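Local coordinates for protein delta (Bacillus subtilis, PDB 3ZH9) that probably acts as the wrench that opens the ring-shaped beta dimer of DNA polymerase III so that the loading complex can place it on primed DNA, at residues A[154-159]-A[185-189]; A[24-30]-A[182-186]; A[169-174]-A[202-208]. One frame throughout, in Å; residues are numbered along the deposited sequence.

Contact 1 (A[154-159]-A[185-189]); sequences FTVNLA and IFQEI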
loop_
_atom_site.group_PDB
_atom_site.type_symbol
_atom_site.label_atom_id
_atom_site.label_comp_id
_atom_site.label_asym_id
_atom_site.label_seq_id
_atom_site.Cartn_x
_atom_site.Cartn_y
_atom_site.Cartn_z
ATOM N N PHE A 154 -4.580 -12.104 -5.038
ATOM C CA PHE A 154 -4.302 -11.822 -3.641
ATOM C C PHE A 154 -5.572 -11.871 -2.785
ATOM O O PHE A 154 -5.575 -12.445 -1.701
ATOM C CB PHE A 154 -3.633 -10.465 -3.502
ATOM C CG PHE A 154 -3.627 -9.943 -2.101
ATOM C CD1 PHE A 154 -2.587 -10.241 -1.246
ATOM C CD2 PHE A 154 -4.664 -9.137 -1.641
ATOM C CE1 PHE A 154 -2.578 -9.757 0.052
ATOM C CE2 PHE A 154 -4.661 -8.648 -0.352
ATOM C CZ PHE A 154 -3.611 -8.961 0.498
ATOM N N THR A 155 -6.640 -11.250 -3.280
ATOM C CA THR A 155 -7.937 -11.223 -2.591
ATOM C C THR A 155 -8.524 -12.629 -2.431
ATOM O O THR A 155 -9.011 -12.999 -1.368
ATOM C CB THR A 155 -8.940 -10.347 -3.363
ATOM O OG1 THR A 155 -8.369 -9.052 -3.580
ATOM C CG2 THR A 155 -10.259 -10.184 -2.596
ATOM N N VAL A 156 -8.464 -13.415 -3.500
ATOM C CA VAL A 156 -8.952 -14.780 -3.453
ATOM C C VAL A 156 -8.192 -15.613 -2.425
ATOM O O VAL A 156 -8.792 -16.358 -1.639
ATOM C CB VAL A 156 -8.890 -15.432 -4.849
ATOM C CG1 VAL A 156 -9.063 -16.964 -4.755
ATOM C CG2 VAL A 156 -9.955 -14.815 -5.758
ATOM N N ASN A 157 -6.871 -15.476 -2.420
ATOM C CA ASN A 157 -6.050 -16.234 -1.493
ATOM C C ASN A 157 -6.230 -15.729 -0.079
ATOM O O ASN A 157 -6.109 -16.486 0.865
ATOM C CB ASN A 157 -4.577 -16.166 -1.884
ATOM C CG ASN A 157 -4.266 -17.005 -3.097
ATOM O OD1 ASN A 157 -4.803 -18.104 -3.257
ATOM N ND2 ASN A 157 -3.399 -16.490 -3.971
ATOM N N LEU A 158 -6.510 -14.441 0.062
ATOM C CA LEU A 158 -6.685 -13.867 1.383
ATOM C C LEU A 158 -7.881 -14.515 2.097
ATOM O O LEU A 158 -7.782 -14.876 3.266
ATOM C CB LEU A 158 -6.855 -12.349 1.298
ATOM C CG LEU A 158 -6.977 -11.677 2.658
ATOM C CD1 LEU A 158 -5.794 -12.056 3.510
ATOM C CD2 LEU A 158 -7.095 -10.152 2.528
ATOM N N ALA A 159 -9.000 -14.657 1.390
ATOM C CA ALA A 159 -10.179 -15.329 1.939
ATOM C C ALA A 159 -9.842 -16.714 2.502
ATOM O O ALA A 159 -10.321 -17.100 3.570
ATOM C CB ALA A 159 -11.305 -15.424 0.869
ATOM N N ILE A 185 -8.684 -3.954 1.038
ATOM C CA ILE A 185 -9.099 -5.309 0.708
ATOM C C ILE A 185 -8.997 -6.216 1.942
ATOM O O ILE A 185 -9.884 -7.015 2.200
ATOM C CB ILE A 185 -8.260 -5.897 -0.442
ATOM C CG1 ILE A 185 -8.547 -5.164 -1.749
ATOM C CG2 ILE A 185 -8.561 -7.374 -0.621
ATOM C CD1 ILE A 185 -7.402 -5.247 -2.748
ATOM N N PHE A 186 -7.912 -6.074 2.704
ATOM C CA PHE A 186 -7.702 -6.901 3.878
ATOM C C PHE A 186 -8.814 -6.627 4.883
ATOM O O PHE A 186 -9.464 -7.528 5.397
ATOM C CB PHE A 186 -6.323 -6.615 4.507
ATOM C CG PHE A 186 -6.048 -7.435 5.730
ATOM C CD1 PHE A 186 -6.557 -7.057 6.964
ATOM C CD2 PHE A 186 -5.292 -8.597 5.647
ATOM C CE1 PHE A 186 -6.302 -7.828 8.113
ATOM C CE2 PHE A 186 -5.039 -9.377 6.776
ATOM C CZ PHE A 186 -5.543 -8.995 8.015
ATOM N N GLN A 187 -9.029 -5.355 5.151
ATOM C CA GLN A 187 -10.097 -4.947 6.032
ATOM C C GLN A 187 -11.483 -5.475 5.601
ATOM O O GLN A 187 -12.224 -6.028 6.416
ATOM C CB GLN A 187 -10.095 -3.428 6.152
ATOM C CG GLN A 187 -11.286 -2.866 6.907
ATOM C CD GLN A 187 -11.227 -1.354 7.044
ATOM O OE1 GLN A 187 -10.189 -0.733 6.790
ATOM N NE2 GLN A 187 -12.342 -0.755 7.446
ATOM N N GLU A 188 -11.834 -5.307 4.333
ATOM C CA GLU A 188 -13.162 -5.698 3.867
ATOM C C GLU A 188 -13.316 -7.220 3.828
ATOM O O GLU A 188 -14.390 -7.744 4.117
ATOM C CB GLU A 188 -13.474 -5.090 2.489
ATOM C CG GLU A 188 -13.467 -3.569 2.452
ATOM C CD GLU A 188 -14.455 -2.917 3.443
ATOM O OE1 GLU A 188 -15.438 -3.564 3.856
ATOM O OE2 GLU A 188 -14.244 -1.744 3.807
ATOM N N ILE A 189 -12.254 -7.929 3.452
ATOM C CA ILE A 189 -12.286 -9.393 3.506
ATOM C C ILE A 189 -12.537 -9.895 4.946
ATOM O O ILE A 189 -13.354 -10.781 5.161
ATOM C CB ILE A 189 -11.010 -10.031 2.902
ATOM C CG1 ILE A 189 -11.035 -9.944 1.365
ATOM C CG2 ILE A 189 -10.860 -11.477 3.371
ATOM C CD1 ILE A 189 -12.145 -10.761 0.688
#

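Contact 2 (A[24-30]-A[182-186]); sequences ETYLLQE and LSSIF. With SO4 (sulfate ion), chain B.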
loop_
_atom_site.group_PDB
_atom_site.type_symbol
_atom_site.label_atom_id
_atom_site.label_comp_id
_atom_site.label_asym_id
_atom_site.label_seq_id
_atom_site.Cartn_x
_atom_site.Cartn_y
_atom_site.Cartn_z
ATOM N N GLU A 24 5.342 -2.843 -1.078
ATOM C CA GLU A 24 4.005 -2.881 -0.498
ATOM C C GLU A 24 4.101 -2.841 1.027
ATOM O O GLU A 24 3.998 -3.867 1.701
ATOM C CB GLU A 24 3.222 -4.098 -0.990
ATOM C CG GLU A 24 1.782 -4.132 -0.527
ATOM C CD GLU A 24 1.026 -2.845 -0.823
ATOM O OE1 GLU A 24 0.473 -2.716 -1.938
ATOM O OE2 GLU A 24 0.977 -1.966 0.066
ATOM N N THR A 25 4.299 -1.643 1.566
ATOM C CA THR A 25 4.652 -1.504 2.977
ATOM C C THR A 25 3.585 -2.040 3.919
ATOM O O THR A 25 3.896 -2.484 5.024
ATOM C CB THR A 25 4.990 -0.051 3.347
ATOM O OG1 THR A 25 3.851 0.779 3.118
ATOM C CG2 THR A 25 6.153 0.449 2.507
ATOM N N TYR A 26 2.334 -2.016 3.477
ATOM C CA TYR A 26 1.240 -2.477 4.321
ATOM C C TYR A 26 1.413 -3.951 4.685
ATOM O O TYR A 26 1.195 -4.350 5.828
ATOM C CB TYR A 26 -0.121 -2.270 3.648
ATOM C CG TYR A 26 -1.213 -2.980 4.408
ATOM C CD1 TYR A 26 -1.789 -2.402 5.528
ATOM C CD2 TYR A 26 -1.637 -4.250 4.030
ATOM C CE1 TYR A 26 -2.770 -3.053 6.233
ATOM C CE2 TYR A 26 -2.611 -4.914 4.740
ATOM C CZ TYR A 26 -3.173 -4.307 5.841
ATOM O OH TYR A 26 -4.146 -4.952 6.557
ATOM N N LEU A 27 1.799 -4.752 3.697
ATOM C CA LEU A 27 2.062 -6.170 3.915
ATOM C C LEU A 27 3.337 -6.412 4.728
ATOM O O LEU A 27 3.427 -7.370 5.499
ATOM C CB LEU A 27 2.144 -6.904 2.581
ATOM C CG LEU A 27 0.814 -6.934 1.825
ATOM C CD1 LEU A 27 0.960 -7.653 0.493
ATOM C CD2 LEU A 27 -0.249 -7.597 2.681
ATOM N N LEU A 28 4.329 -5.554 4.548
ATOM C CA LEU A 28 5.505 -5.638 5.398
ATOM C C LEU A 28 5.059 -5.411 6.840
ATOM O O LEU A 28 5.400 -6.181 7.737
ATOM C CB LEU A 28 6.566 -4.625 4.961
ATOM C CG LEU A 28 7.104 -4.895 3.555
ATOM C CD1 LEU A 28 8.202 -3.918 3.168
ATOM C CD2 LEU A 28 7.596 -6.334 3.443
ATOM N N GLN A 29 4.253 -4.372 7.039
ATOM C CA GLN A 29 3.790 -4.005 8.369
ATOM C C GLN A 29 2.964 -5.111 8.962
ATOM O O GLN A 29 3.145 -5.467 10.116
ATOM C CB GLN A 29 2.955 -2.716 8.345
ATOM C CG GLN A 29 3.725 -1.479 7.918
ATOM C CD GLN A 29 5.077 -1.362 8.604
ATOM O OE1 GLN A 29 5.257 -1.819 9.738
ATOM N NE2 GLN A 29 6.040 -0.756 7.914
ATOM N N GLU A 30 2.046 -5.652 8.175
ATOM C CA GLU A 30 1.148 -6.682 8.687
ATOM C C GLU A 30 1.937 -7.942 9.097
ATOM O O GLU A 30 1.636 -8.583 10.103
ATOM C CB GLU A 30 0.081 -7.001 7.643
ATOM C CG GLU A 30 -0.767 -8.198 7.983
ATOM C CD GLU A 30 -1.589 -7.989 9.240
ATOM O OE1 GLU A 30 -1.727 -6.824 9.664
ATOM O OE2 GLU A 30 -2.101 -8.984 9.798
ATOM N N LEU A 182 -4.601 -2.536 -0.851
ATOM C CA LEU A 182 -4.508 -3.842 -0.193
ATOM C C LEU A 182 -4.998 -3.769 1.241
ATOM O O LEU A 182 -5.654 -4.685 1.718
ATOM C CB LEU A 182 -3.087 -4.429 -0.247
ATOM C CG LEU A 182 -2.563 -4.815 -1.643
ATOM C CD1 LEU A 182 -1.296 -5.699 -1.577
ATOM C CD2 LEU A 182 -3.646 -5.491 -2.481
ATOM N N SER A 183 -4.691 -2.670 1.918
ATOM C CA SER A 183 -5.138 -2.474 3.293
ATOM C C SER A 183 -6.674 -2.482 3.390
ATOM O O SER A 183 -7.248 -2.990 4.353
ATOM C CB SER A 183 -4.581 -1.158 3.844
ATOM O OG SER A 183 -5.184 -0.047 3.200
ATOM N N SER A 184 -7.326 -1.920 2.377
ATOM C CA SER A 184 -8.780 -1.888 2.305
ATOM C C SER A 184 -9.339 -3.259 1.958
ATOM O O SER A 184 -10.347 -3.688 2.520
ATOM C CB SER A 184 -9.246 -0.856 1.280
ATOM O OG SER A 184 -8.715 0.417 1.594
ATOM N N ILE A 185 -8.684 -3.954 1.038
ATOM C CA ILE A 185 -9.099 -5.309 0.708
ATOM C C ILE A 185 -8.997 -6.216 1.942
ATOM O O ILE A 185 -9.884 -7.015 2.200
ATOM C CB ILE A 185 -8.260 -5.897 -0.442
ATOM C CG1 ILE A 185 -8.547 -5.164 -1.749
ATOM C CG2 ILE A 185 -8.561 -7.374 -0.621
ATOM C CD1 ILE A 185 -7.402 -5.247 -2.748
ATOM N N PHE A 186 -7.912 -6.074 2.704
ATOM C CA PHE A 186 -7.702 -6.901 3.878
ATOM C C PHE A 186 -8.814 -6.627 4.883
ATOM O O PHE A 186 -9.464 -7.528 5.397
ATOM C CB PHE A 186 -6.323 -6.615 4.507
ATOM C CG PHE A 186 -6.048 -7.435 5.730
ATOM C CD1 PHE A 186 -6.557 -7.057 6.964
ATOM C CD2 PHE A 186 -5.292 -8.597 5.647
ATOM C CE1 PHE A 186 -6.302 -7.828 8.113
ATOM C CE2 PHE A 186 -5.039 -9.377 6.776
ATOM C CZ PHE A 186 -5.543 -8.995 8.015
HETATM S S SO4 B . -2.449 0.672 0.912
HETATM O O1 SO4 B . -2.390 -0.789 0.878
HETATM O O2 SO4 B . -2.612 1.171 -0.455
HETATM O O3 SO4 B . -1.206 1.181 1.499
HETATM O O4 SO4 B . -3.580 1.142 1.712
HETATM O O HOH W 1 -5.957 -3.335 7.189
#

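Contact 3 (A[169-174]-A[202-208]); sequences EAAEHL and ITLDDVK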
loop_
_atom_site.group_PDB
_atom_site.type_symbol
_atom_site.label_atom_id
_atom_site.label_comp_id
_atom_site.label_asym_id
_atom_site.label_seq_id
_atom_site.Cartn_x
_atom_site.Cartn_y
_atom_site.Cartn_z
ATOM N N GLU A 169 -15.343 -13.230 -9.641
ATOM C CA GLU A 169 -16.225 -12.094 -9.909
ATOM C C GLU A 169 -16.438 -11.223 -8.656
ATOM O O GLU A 169 -16.342 -10.007 -8.717
ATOM C CB GLU A 169 -17.566 -12.571 -10.466
ATOM C CG GLU A 169 -18.485 -11.447 -10.924
ATOM C CD GLU A 169 -19.853 -11.956 -11.389
ATOM O OE1 GLU A 169 -20.147 -13.154 -11.183
ATOM O OE2 GLU A 169 -20.638 -11.156 -11.952
ATOM N N ALA A 170 -16.721 -11.864 -7.527
ATOM C CA ALA A 170 -16.921 -11.185 -6.251
ATOM C C ALA A 170 -15.658 -10.451 -5.822
ATOM O O ALA A 170 -15.716 -9.328 -5.299
ATOM C CB ALA A 170 -17.332 -12.200 -5.179
ATOM N N ALA A 171 -14.522 -11.109 -6.035
ATOM C CA ALA A 171 -13.211 -10.567 -5.708
ATOM C C ALA A 171 -12.844 -9.361 -6.573
ATOM O O ALA A 171 -12.314 -8.365 -6.082
ATOM C CB ALA A 171 -12.137 -11.663 -5.855
ATOM N N GLU A 172 -13.109 -9.466 -7.867
ATOM C CA GLU A 172 -12.842 -8.374 -8.781
ATOM C C GLU A 172 -13.682 -7.165 -8.414
ATOM O O GLU A 172 -13.231 -6.029 -8.506
ATOM C CB GLU A 172 -13.141 -8.800 -10.222
ATOM C CG GLU A 172 -12.047 -9.684 -10.816
ATOM C CD GLU A 172 -12.417 -10.260 -12.172
ATOM O OE1 GLU A 172 -13.628 -10.340 -12.472
ATOM O OE2 GLU A 172 -11.490 -10.632 -12.933
ATOM N N HIS A 173 -14.918 -7.411 -8.019
ATOM C CA HIS A 173 -15.791 -6.306 -7.652
ATOM C C HIS A 173 -15.310 -5.619 -6.374
ATOM O O HIS A 173 -15.336 -4.395 -6.260
ATOM C CB HIS A 173 -17.227 -6.770 -7.481
ATOM C CG HIS A 173 -18.203 -5.638 -7.465
ATOM N ND1 HIS A 173 -18.985 -5.345 -6.371
ATOM C CD2 HIS A 173 -18.484 -4.699 -8.397
ATOM C CE1 HIS A 173 -19.731 -4.282 -6.638
ATOM N NE2 HIS A 173 -19.446 -3.875 -7.861
ATOM N N LEU A 174 -14.850 -6.418 -5.422
ATOM C CA LEU A 174 -14.317 -5.890 -4.177
ATOM C C LEU A 174 -13.125 -4.982 -4.464
ATOM O O LEU A 174 -13.039 -3.862 -3.966
ATOM C CB LEU A 174 -13.900 -7.042 -3.245
ATOM C CG LEU A 174 -13.160 -6.544 -1.991
ATOM C CD1 LEU A 174 -13.992 -5.489 -1.287
ATOM C CD2 LEU A 174 -12.882 -7.692 -1.057
ATOM N N ILE A 202 -17.950 -16.104 0.208
ATOM C CA ILE A 202 -18.327 -14.709 0.022
ATOM C C ILE A 202 -18.869 -14.555 -1.410
ATOM O O ILE A 202 -18.126 -14.722 -2.383
ATOM C CB ILE A 202 -17.113 -13.773 0.231
ATOM C CG1 ILE A 202 -16.523 -13.951 1.641
ATOM C CG2 ILE A 202 -17.478 -12.309 -0.052
ATOM C CD1 ILE A 202 -15.152 -13.283 1.788
ATOM N N THR A 203 -20.164 -14.265 -1.528
ATOM C CA THR A 203 -20.797 -14.047 -2.826
ATOM C C THR A 203 -20.639 -12.598 -3.301
ATOM O O THR A 203 -20.265 -11.720 -2.521
ATOM C CB THR A 203 -22.302 -14.383 -2.798
ATOM O OG1 THR A 203 -23.007 -13.417 -2.007
ATOM C CG2 THR A 203 -22.552 -15.792 -2.238
ATOM N N LEU A 204 -20.913 -12.366 -4.582
ATOM C CA LEU A 204 -20.910 -11.025 -5.145
ATOM C C LEU A 204 -21.967 -10.188 -4.429
ATOM O O LEU A 204 -21.750 -9.023 -4.134
ATOM C CB LEU A 204 -21.217 -11.063 -6.642
ATOM C CG LEU A 204 -21.303 -9.691 -7.328
ATOM C CD1 LEU A 204 -19.943 -9.008 -7.298
ATOM C CD2 LEU A 204 -21.811 -9.802 -8.760
ATOM N N ASP A 205 -23.116 -10.787 -4.150
ATOM C CA ASP A 205 -24.151 -10.095 -3.386
ATOM C C ASP A 205 -23.665 -9.648 -1.998
ATOM O O ASP A 205 -23.990 -8.548 -1.562
ATOM C CB ASP A 205 -25.404 -10.968 -3.246
ATOM C CG ASP A 205 -26.279 -10.966 -4.498
ATOM O OD1 ASP A 205 -26.204 -10.017 -5.314
ATOM O OD2 ASP A 205 -27.070 -11.918 -4.649
ATOM N N ASP A 206 -22.931 -10.508 -1.283
ATOM C CA ASP A 206 -22.332 -10.120 0.006
ATOM C C ASP A 206 -21.432 -8.877 -0.143
ATOM O O ASP A 206 -21.478 -7.930 0.663
ATOM C CB ASP A 206 -21.509 -11.266 0.596
ATOM C CG ASP A 206 -22.370 -12.426 1.070
ATOM O OD1 ASP A 206 -23.366 -12.186 1.779
ATOM O OD2 ASP A 206 -22.045 -13.577 0.728
ATOM N N VAL A 207 -20.604 -8.891 -1.179
ATOM C CA VAL A 207 -19.702 -7.769 -1.428
ATOM C C VAL A 207 -20.487 -6.486 -1.642
ATOM O O VAL A 207 -20.218 -5.469 -0.991
ATOM C CB VAL A 207 -18.779 -8.019 -2.629
ATOM C CG1 VAL A 207 -18.001 -6.755 -2.969
ATOM C CG2 VAL A 207 -17.828 -9.208 -2.324
ATOM N N LYS A 208 -21.459 -6.537 -2.550
ATOM C CA LYS A 208 -22.248 -5.355 -2.888
ATOM C C LYS A 208 -23.057 -4.841 -1.720
ATOM O O LYS A 208 -23.235 -3.641 -1.587
ATOM C CB LYS A 208 -23.205 -5.643 -4.046
ATOM C CG LYS A 208 -22.513 -5.945 -5.382
ATOM C CD LYS A 208 -23.571 -6.226 -6.461
ATOM C CE LYS A 208 -23.014 -6.013 -7.865
ATOM N NZ LYS A 208 -23.934 -6.503 -8.949
#

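Contact 1 (A[154-159]-A[185-189])
Leu158 reaches across to helix 182-195 with its CD2 methyl. Leu158 CD2 lies 3.6 Å from Phe186 CA. It also meets the Phe186 ring obliquely, with Leu158 CD2 3.9 Å from Phe186 CD2. The side chains of Leu158 and Ile189 run past each other in opposite directions, with Leu158 CD2 3.9 Å from Ile189 CB. Ile189 CD1 in turn touches Thr155 CG2 at 3.8 Å. Thr155 has chi1 -54°, which turns OG1 back beside its own backbone N, where it bonds to Thr151 O. Thr155 OG1 is also 3.4 Å from Ile185 CG2. Ile185 CG2 meets the edge of the Phe154 ring, 4.1 Å from Phe154 CE2. Cutting Ile189 back to an alanine removes CG1, CG2 and CD1 and would probably open a gap beside Leu158 CG and Thr155 CG2. The two helices belong to the small helical lid of an AAA+ type module, and their short segments cross at -39°. Phe3 and Trp6 of helix 2-10 pack on Leu158, while Leu174 of helix 168-177 packs on Ile189. The one hydroxyl is satisfied within its own helix. Cohesion therefore comes from the fit of apolar groups, with no directional bond between the helices.

Contact 2 (A[24-30]-A[182-186])
Tyr26 lays a face of its ring on the backbone of Ser183. Ser183 CA sits 3.7 Å from the centroid of the Tyr26 ring and 9° off the ring normal, a CH-pi contact made by a main-chain carbon. The contact joins the P-loop NTPase type domain to the helical lid of an AAA+ type fold. Helix 25-39 follows strand 17-21 of the parallel sheet, consistent with the place of the P-loop helix in ATP-binding relatives. Tyr26 chi1 is 169°, with CG anti to the backbone N, and this sends the ring across to helix 182-195. Its hydroxyl ends obliquely against the Phe186 ring, with Tyr26 OH 3.2 Å from Phe186 CD1. A water links Tyr26 OH to Ser183 O. Glu30 OE2 also comes obliquely to the Phe186 ring and is paired with Arg34. At the start of helix 182-195 a sulfate ion, probably from the crystallisation liquor, takes a hydrogen bond from Ser183 N to its O1 at 3.1 Å. His181 ND1 binds it too, and Ser183 OG approaches O4 at a doubtfully short distance. The amino end of the helix probably helps to hold the anion. Glu24, the N-cap of helix 25-39, comes close to the sulfate on one carboxylate oxygen, OE2, without a hydrogen bond. On the other oxygen, Glu24 OE1 lies 3.5 Å from Leu182 CD1. Leu27 meets the same methyl from the next turn, its CD1 3.6 Å from Leu182 CD1.

Contact 3 (A[169-174]-A[202-208])
Ala170 and Leu204 bring their backbones together, with CA atoms only 4.1 Å apart. Thr203 and Asp206 form a capping box at the start of helix 204-210, where Ile202 is bonded to Thr165 in the small parallel sheet of the lid. The tight part of the contact lies here. Ala170 CB fits against the first turn, 3.6 Å from Leu204 N, and its small size allows the close backbone approach. Val207 sits one turn on and divides its methyls. Val207 CG2 lies 3.7 Å from Ala170 O, and Val207 CG1 packs 4.1 Å from Leu174 CB. Leu174 continues inward to Glu188 and Ile189 of helix 182-195. The other side is more open to solvent. Leu204 chi1 is 177°, with CG anti to the backbone N, and this swings its methyls out between His173 and Glu169. Leu204 CD1 touches His173 CB at 3.5 Å, while CD2 lies beside the Glu169 carboxylate. The extended Lys208 chain crosses one face of the His173 imidazole at about a right angle, a loose CH-pi contact made by CE. Its charged end stays well short of Glu169, with Lys208 NZ 6.4 Å from Glu169 OE2. A bound sulfate, probably from the crystallisation liquor, lies about 3 Å from the His173 side chain between nearest atoms. Asp206 is held by a salt bridge to Arg199 as well as by the cap. Thr203 N bonds Asp206 OD2 at 3.0 Å, on its anti lone pair, with an N-H...O angle of 164°.

Overall arrangement
From the N terminus, helix 25-39 comes first, just after strand 17-21. Contact 2 closes a long loop of 151 residues, which holds the other strands of the main sheet, and ties that domain to the helical lid. Contact 1 closes a much shorter loop inside the lid, from helix 148-160 to helix 182-195. It starts inside the span of contact 2 and ends on the same stretch, sharing Ile185 and Phe186. Contact 3 starts inside contact 1 at helix 168-177 and ends beyond it at helix 204-210, so the two cross. Contacts 2 and 3 also cross. Leu174 touches Thr155 and Ile189, joining contacts 1 and 3. Phe154 packs on Leu27 and Leu182, joining contacts 1 and 2.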